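Side-chain contacts in pectate lyase (Cellvibrio cellulosa, PDB 1GXM), which cleaves polygalacturonate (pectate) by an anti-beta-elimination, the chain described here being its family 10 catalytic module: residues N23-A28 / A140-D145; T190-Q195 / G221-L226. All coordinates share one frame; numbering follows the deposited sequence. Where two conformers were deposited one is given.

Contact 1: residues N23-A28 / A140-D145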
loop_
_atom_site.group_PDB
_atom_site.type_symbol
_atom_site.label_atom_id
_atom_site.label_comp_id
_atom_site.label_asym_id
_atom_site.label_seq_id
_atom_site.Cartn_x
_atom_site.Cartn_y
_atom_site.Cartn_z
ATOM N N ASN A 23 -1.122 -10.940 -4.934
ATOM C CA ASN A 23 -2.532 -11.269 -5.101
ATOM C C ASN A 23 -3.290 -10.023 -5.568
ATOM O O ASN A 23 -4.144 -10.078 -6.460
ATOM C CB ASN A 23 -3.134 -11.771 -3.801
ATOM C CG ASN A 23 -2.750 -13.200 -3.463
ATOM O OD1 ASN A 23 -2.936 -13.641 -2.322
ATOM N ND2 ASN A 23 -2.237 -13.925 -4.428
ATOM N N TRP A 24 -2.990 -8.882 -4.963
ATOM C CA TRP A 24 -3.624 -7.647 -5.376
ATOM C C TRP A 24 -3.353 -7.374 -6.862
ATOM O O TRP A 24 -4.249 -7.017 -7.635
ATOM C CB TRP A 24 -3.151 -6.449 -4.519
ATOM C CG TRP A 24 -3.550 -5.208 -5.179
ATOM C CD1 TRP A 24 -4.770 -4.612 -5.119
ATOM C CD2 TRP A 24 -2.782 -4.474 -6.112
ATOM N NE1 TRP A 24 -4.800 -3.536 -5.961
ATOM C CE2 TRP A 24 -3.588 -3.428 -6.583
ATOM C CE3 TRP A 24 -1.468 -4.579 -6.602
ATOM C CZ2 TRP A 24 -3.139 -2.507 -7.520
ATOM C CZ3 TRP A 24 -1.030 -3.651 -7.531
ATOM C CH2 TRP A 24 -1.864 -2.649 -7.981
ATOM N N LEU A 25 -2.107 -7.526 -7.272
ATOM C CA LEU A 25 -1.720 -7.167 -8.633
ATOM C C LEU A 25 -2.412 -8.102 -9.622
ATOM O O LEU A 25 -2.971 -7.689 -10.633
ATOM C CB LEU A 25 -0.218 -7.254 -8.786
ATOM C CG LEU A 25 0.357 -6.698 -10.091
ATOM C CD1 LEU A 25 1.766 -6.162 -9.862
ATOM C CD2 LEU A 25 0.364 -7.771 -11.192
ATOM N N ASN A 26 -2.363 -9.381 -9.333
ATOM C CA ASN A 26 -2.968 -10.320 -10.261
ATOM C C ASN A 26 -4.462 -10.105 -10.372
ATOM O O ASN A 26 -5.020 -10.218 -11.462
ATOM C CB ASN A 26 -2.575 -11.751 -9.911
ATOM C CG ASN A 26 -1.136 -12.057 -10.339
ATOM O OD1 ASN A 26 -0.756 -11.833 -11.503
ATOM N ND2 ASN A 26 -0.321 -12.527 -9.403
ATOM N N ASN A 27 -5.113 -9.753 -9.272
ATOM C CA ASN A 27 -6.529 -9.392 -9.321
ATOM C C ASN A 27 -6.783 -8.154 -10.166
ATOM O O ASN A 27 -7.782 -8.075 -10.886
ATOM C CB ASN A 27 -7.028 -9.106 -7.935
ATOM C CG ASN A 27 -7.415 -10.372 -7.197
ATOM O OD1 ASN A 27 -7.458 -10.398 -5.965
ATOM N ND2 ASN A 27 -7.563 -11.466 -7.938
ATOM N N ALA A 28 -5.889 -7.179 -10.080
ATOM C CA ALA A 28 -6.060 -5.919 -10.808
ATOM C C ALA A 28 -6.050 -6.127 -12.321
ATOM O O ALA A 28 -6.574 -5.326 -13.074
ATOM C CB ALA A 28 -4.987 -4.927 -10.422
ATOM N N ALA A 140 2.402 0.266 -5.484
ATOM C CA ALA A 140 3.058 0.931 -6.619
ATOM C C ALA A 140 4.433 0.326 -6.869
ATOM O O ALA A 140 4.817 0.077 -8.003
ATOM C CB ALA A 140 3.177 2.395 -6.393
ATOM N N LEU A 141 5.184 0.109 -5.803
ATOM C CA LEU A 141 6.490 -0.514 -5.940
ATOM C C LEU A 141 6.364 -1.929 -6.443
ATOM O O LEU A 141 7.217 -2.404 -7.172
ATOM C CB LEU A 141 7.282 -0.478 -4.634
ATOM C CG LEU A 141 7.668 0.912 -4.172
ATOM C CD1 LEU A 141 8.299 0.839 -2.822
ATOM C CD2 LEU A 141 8.616 1.568 -5.158
ATOM N N THR A 142 5.317 -2.627 -6.031
ATOM C CA THR A 142 5.068 -3.985 -6.493
ATOM C C THR A 142 4.835 -3.981 -8.000
ATOM O O THR A 142 5.380 -4.811 -8.729
ATOM C CB THR A 142 3.870 -4.587 -5.768
ATOM O OG1 THR A 142 4.169 -4.688 -4.366
ATOM C CG2 THR A 142 3.590 -6.033 -6.214
ATOM N N VAL A 143 4.038 -3.040 -8.480
ATOM C CA VAL A 143 3.798 -2.925 -9.921
ATOM C C VAL A 143 5.128 -2.703 -10.635
ATOM O O VAL A 143 5.437 -3.372 -11.636
ATOM C CB VAL A 143 2.829 -1.788 -10.249
ATOM C CG1 VAL A 143 2.759 -1.586 -11.747
ATOM C CG2 VAL A 143 1.451 -2.077 -9.694
ATOM N N LEU A 144 5.901 -1.745 -10.153
ATOM C CA LEU A 144 7.187 -1.441 -10.792
ATOM C C LEU A 144 8.117 -2.644 -10.740
ATOM O O LEU A 144 8.857 -2.894 -11.674
ATOM C CB LEU A 144 7.837 -0.211 -10.167
ATOM C CG LEU A 144 7.084 1.089 -10.439
ATOM C CD1 LEU A 144 7.706 2.184 -9.607
ATOM C CD2 LEU A 144 7.092 1.444 -11.912
ATOM N N ASP A 145 8.084 -3.383 -9.643
ATOM C CA ASP A 145 8.904 -4.581 -9.517
ATOM C C ASP A 145 8.464 -5.668 -10.478
ATOM O O ASP A 145 9.293 -6.330 -11.070
ATOM C CB ASP A 145 8.881 -5.102 -8.103
ATOM C CG ASP A 145 9.728 -6.313 -7.938
ATOM O OD1 ASP A 145 10.982 -6.191 -7.937
ATOM O OD2 ASP A 145 9.202 -7.427 -7.796
#
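W24 and V143 meet at the rim of the indole: V143 CG2 lies in the ring plane at the edge, 3.6 Å from W24 CZ3 and 3.8 Å from W24 CH2. The indole gets there because its CG stands anti to the backbone N (chi1 166°), which swings the six-membered ring toward the other helix. One ring face carries the methyl of A28, whose CB sits 4.2 Å above the plane of the W24 ring, offset toward the rim; Y139 stacks on W24 as well. The aliphatic packing is centred on L25, one methyl of which reaches the backbone of the partner helix, with L25 CD1 3.8 Å from V143 CA and 4.0 Å from T142 O. The axes of segments 23-28 and 140-145, on helices 20-28 and 136-148, approach to 10.3 Å and cross steeply, at 72°, in the helical core of this module. The same leucine methyl meets side chains too: L25 CD1 is 4.1 Å from both T142 CG2 and V143 CG2. T142 offers a methyl here while its OG1 hydrogen-bonds A138 O one turn earlier in its own helix. P153 lies against L25, and V81 and F154 against V143.

Contact 2: residues T190-Q195 / G221-L226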
loop_
_atom_site.group_PDB
_atom_site.type_symbol
_atom_site.label_atom_id
_atom_site.label_comp_id
_atom_site.label_asym_id
_atom_site.label_seq_id
_atom_site.Cartn_x
_atom_site.Cartn_y
_atom_site.Cartn_z
ATOM N N THR A 190 10.328 -2.352 14.094
ATOM C CA THR A 190 8.903 -2.685 14.100
ATOM C C THR A 190 8.330 -2.559 12.707
ATOM O O THR A 190 8.655 -3.345 11.856
ATOM C CB THR A 190 8.112 -1.874 15.158
ATOM O OG1 THR A 190 8.225 -0.462 14.940
ATOM C CG2 THR A 190 8.671 -2.151 16.570
ATOM N N VAL A 191 7.470 -1.572 12.476
ATOM C CA VAL A 191 6.759 -1.441 11.211
ATOM C C VAL A 191 6.744 0.029 10.787
ATOM O O VAL A 191 7.713 0.739 11.039
ATOM C CB VAL A 191 5.373 -2.117 11.241
ATOM C CG1 VAL A 191 5.531 -3.610 11.395
ATOM C CG2 VAL A 191 4.462 -1.539 12.324
ATOM N N TRP A 192 5.677 0.468 10.128
ATOM C CA TRP A 192 5.635 1.773 9.519
ATOM C C TRP A 192 4.361 2.476 9.904
ATOM O O TRP A 192 3.351 1.862 10.203
ATOM C CB TRP A 192 5.675 1.674 7.971
ATOM C CG TRP A 192 6.925 1.038 7.494
ATOM C CD1 TRP A 192 8.055 1.672 7.090
ATOM C CD2 TRP A 192 7.220 -0.361 7.462
ATOM N NE1 TRP A 192 9.022 0.760 6.786
ATOM C CE2 TRP A 192 8.542 -0.500 7.001
ATOM C CE3 TRP A 192 6.486 -1.512 7.742
ATOM C CZ2 TRP A 192 9.152 -1.739 6.849
ATOM C CZ3 TRP A 192 7.078 -2.729 7.598
ATOM C CH2 TRP A 192 8.411 -2.843 7.178
ATOM N N CYS A 193 4.419 3.789 9.857
ATOM C CA CYS A 193 3.246 4.642 9.893
ATOM C C CYS A 193 2.588 4.620 8.531
ATOM O O CYS A 193 3.189 4.285 7.538
ATOM C CB CYS A 193 3.674 6.075 10.252
ATOM S SG CYS A 193 2.323 7.146 10.720
ATOM N N ALA A 194 1.326 5.013 8.473
ATOM C CA ALA A 194 0.639 5.068 7.192
ATOM C C ALA A 194 1.252 6.105 6.265
ATOM O O ALA A 194 1.108 6.019 5.063
ATOM C CB ALA A 194 -0.817 5.315 7.357
ATOM N N GLN A 195 1.940 7.082 6.827
ATOM C CA GLN A 195 2.659 8.041 6.019
ATOM C C GLN A 195 3.876 8.514 6.792
ATOM O O GLN A 195 3.839 8.617 8.014
ATOM C CB GLN A 195 1.779 9.204 5.564
ATOM C CG GLN A 195 1.049 9.904 6.647
ATOM C CD GLN A 195 -0.093 9.103 7.250
ATOM O OE1 GLN A 195 -0.892 8.502 6.515
ATOM N NE2 GLN A 195 -0.214 9.136 8.559
ATOM N N GLY A 221 0.980 -4.588 3.812
ATOM C CA GLY A 221 1.349 -4.466 2.419
ATOM C C GLY A 221 2.806 -4.120 2.245
ATOM O O GLY A 221 3.430 -4.510 1.261
ATOM N N VAL A 222 3.353 -3.348 3.170
ATOM C CA VAL A 222 4.776 -3.007 3.094
ATOM C C VAL A 222 5.596 -4.287 3.242
ATOM O O VAL A 222 6.526 -4.548 2.493
ATOM C CB VAL A 222 5.172 -2.002 4.174
ATOM C CG1 VAL A 222 6.663 -1.721 4.089
ATOM C CG2 VAL A 222 4.410 -0.699 4.022
ATOM N N LEU A 223 5.252 -5.097 4.232
ATOM C CA LEU A 223 5.914 -6.385 4.404
ATOM C C LEU A 223 5.748 -7.284 3.189
ATOM O O LEU A 223 6.679 -7.931 2.744
ATOM C CB LEU A 223 5.419 -7.078 5.663
ATOM C CG LEU A 223 5.846 -6.371 6.934
ATOM C CD1 LEU A 223 5.077 -6.904 8.144
ATOM C CD2 LEU A 223 7.335 -6.480 7.200
ATOM N N ALA A 224 4.553 -7.308 2.640
ATOM C CA ALA A 224 4.289 -8.123 1.471
ATOM C C ALA A 224 5.183 -7.658 0.318
ATOM O O ALA A 224 5.787 -8.473 -0.377
ATOM C CB ALA A 224 2.835 -8.032 1.098
ATOM N N PHE A 225 5.282 -6.353 0.103
ATOM C CA PHE A 225 6.196 -5.852 -0.915
ATOM C C PHE A 225 7.637 -6.274 -0.638
ATOM O O PHE A 225 8.334 -6.736 -1.532
ATOM C CB PHE A 225 6.153 -4.336 -1.049
ATOM C CG PHE A 225 7.309 -3.828 -1.819
ATOM C CD1 PHE A 225 7.413 -4.083 -3.170
ATOM C CD2 PHE A 225 8.360 -3.225 -1.166
ATOM C CE1 PHE A 225 8.554 -3.705 -3.863
ATOM C CE2 PHE A 225 9.487 -2.865 -1.846
ATOM C CZ PHE A 225 9.568 -3.087 -3.200
ATOM N N LEU A 226 8.099 -6.097 0.585
ATOM C CA LEU A 226 9.468 -6.491 0.910
ATOM C C LEU A 226 9.714 -7.946 0.640
ATOM O O LEU A 226 10.810 -8.312 0.224
ATOM C CB LEU A 226 9.827 -6.158 2.346
ATOM C CG LEU A 226 10.019 -4.682 2.649
ATOM C CD1 LEU A 226 10.253 -4.562 4.158
ATOM C CD2 LEU A 226 11.151 -4.038 1.873
#
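W192 and V222 are brought face to methyl by two first torsions. In W192, CG is anti to the carbonyl carbon (chi1 -62°) and the second torsion turns the indole nearly perpendicular; in V222, a chi1 of 178° directs CG1 off the helix onto the indole face, while CG2 lies beside the backbone N. The result is a centred CH-pi contact. V222 CG1 lies 3.4 Å from the centroid of the six-membered ring of W192 and only 1° off its normal, and the same methyl is 3.7 Å from W192 CE3 and equally far from the other five carbons of that ring. V222 CB stands above the rim beside W192 CE3, at 3.8 Å.

Two leucines extend the apolar contact. L223 comes to the edge in the ring plane, its CD2 at 3.8 Å from both W192 CZ3 and W192 CH2. L226, one turn after V222, points back against the indole, its CD1 set obliquely, 3.9 Å from W192 CH2, on the side of the ring plane where V222 lies. Residues 222, 223 and 226 thus present one side of the helix to a single indole.

Polar bonds fix the tryptophan at both ends. NE1 hydrogen-bonds I178 O on helix 161-181, which limits rotation of the indole and satisfies its buried N-H, while the backbone N of W192 bonds S219 OG near the start of helix 219-226. F132 meets the indole with its ring inclined to it and also touches V222. Behind the leucines, helix 233-246 supplies F246 and V239.

The arrangement is a loop tryptophan, between strands 188-189 and 195-196, buried against helices 219-226 and 161-181, consistent with the alpha/alpha-toroid type of helical core of the six-hairpin clan, to which the pectic acid lyase family is assigned.

Overall arrangement
From the N terminus, helix 20-28 meets helix 136-148 in contact 1, closing a long loop of 111 residues, 41 of them helical. The chain then passes through helix 161-181 before contact 2 closes a much shorter loop, with 25 residues between 190-195 and 221-226. The two are in series, neither enclosing nor crossing the other, and their centres lie about 15 Å apart. They are nevertheless physically joined through F225: F225 CD1 is 3.5 Å from T142 OG1, and F225 CE1 is 3.6 Å from L141 CB. I178 on helix 161-181 touches L141, V222 and F225, so I178 links helices 136-148, 161-181 and 219-226 through side-chain packing.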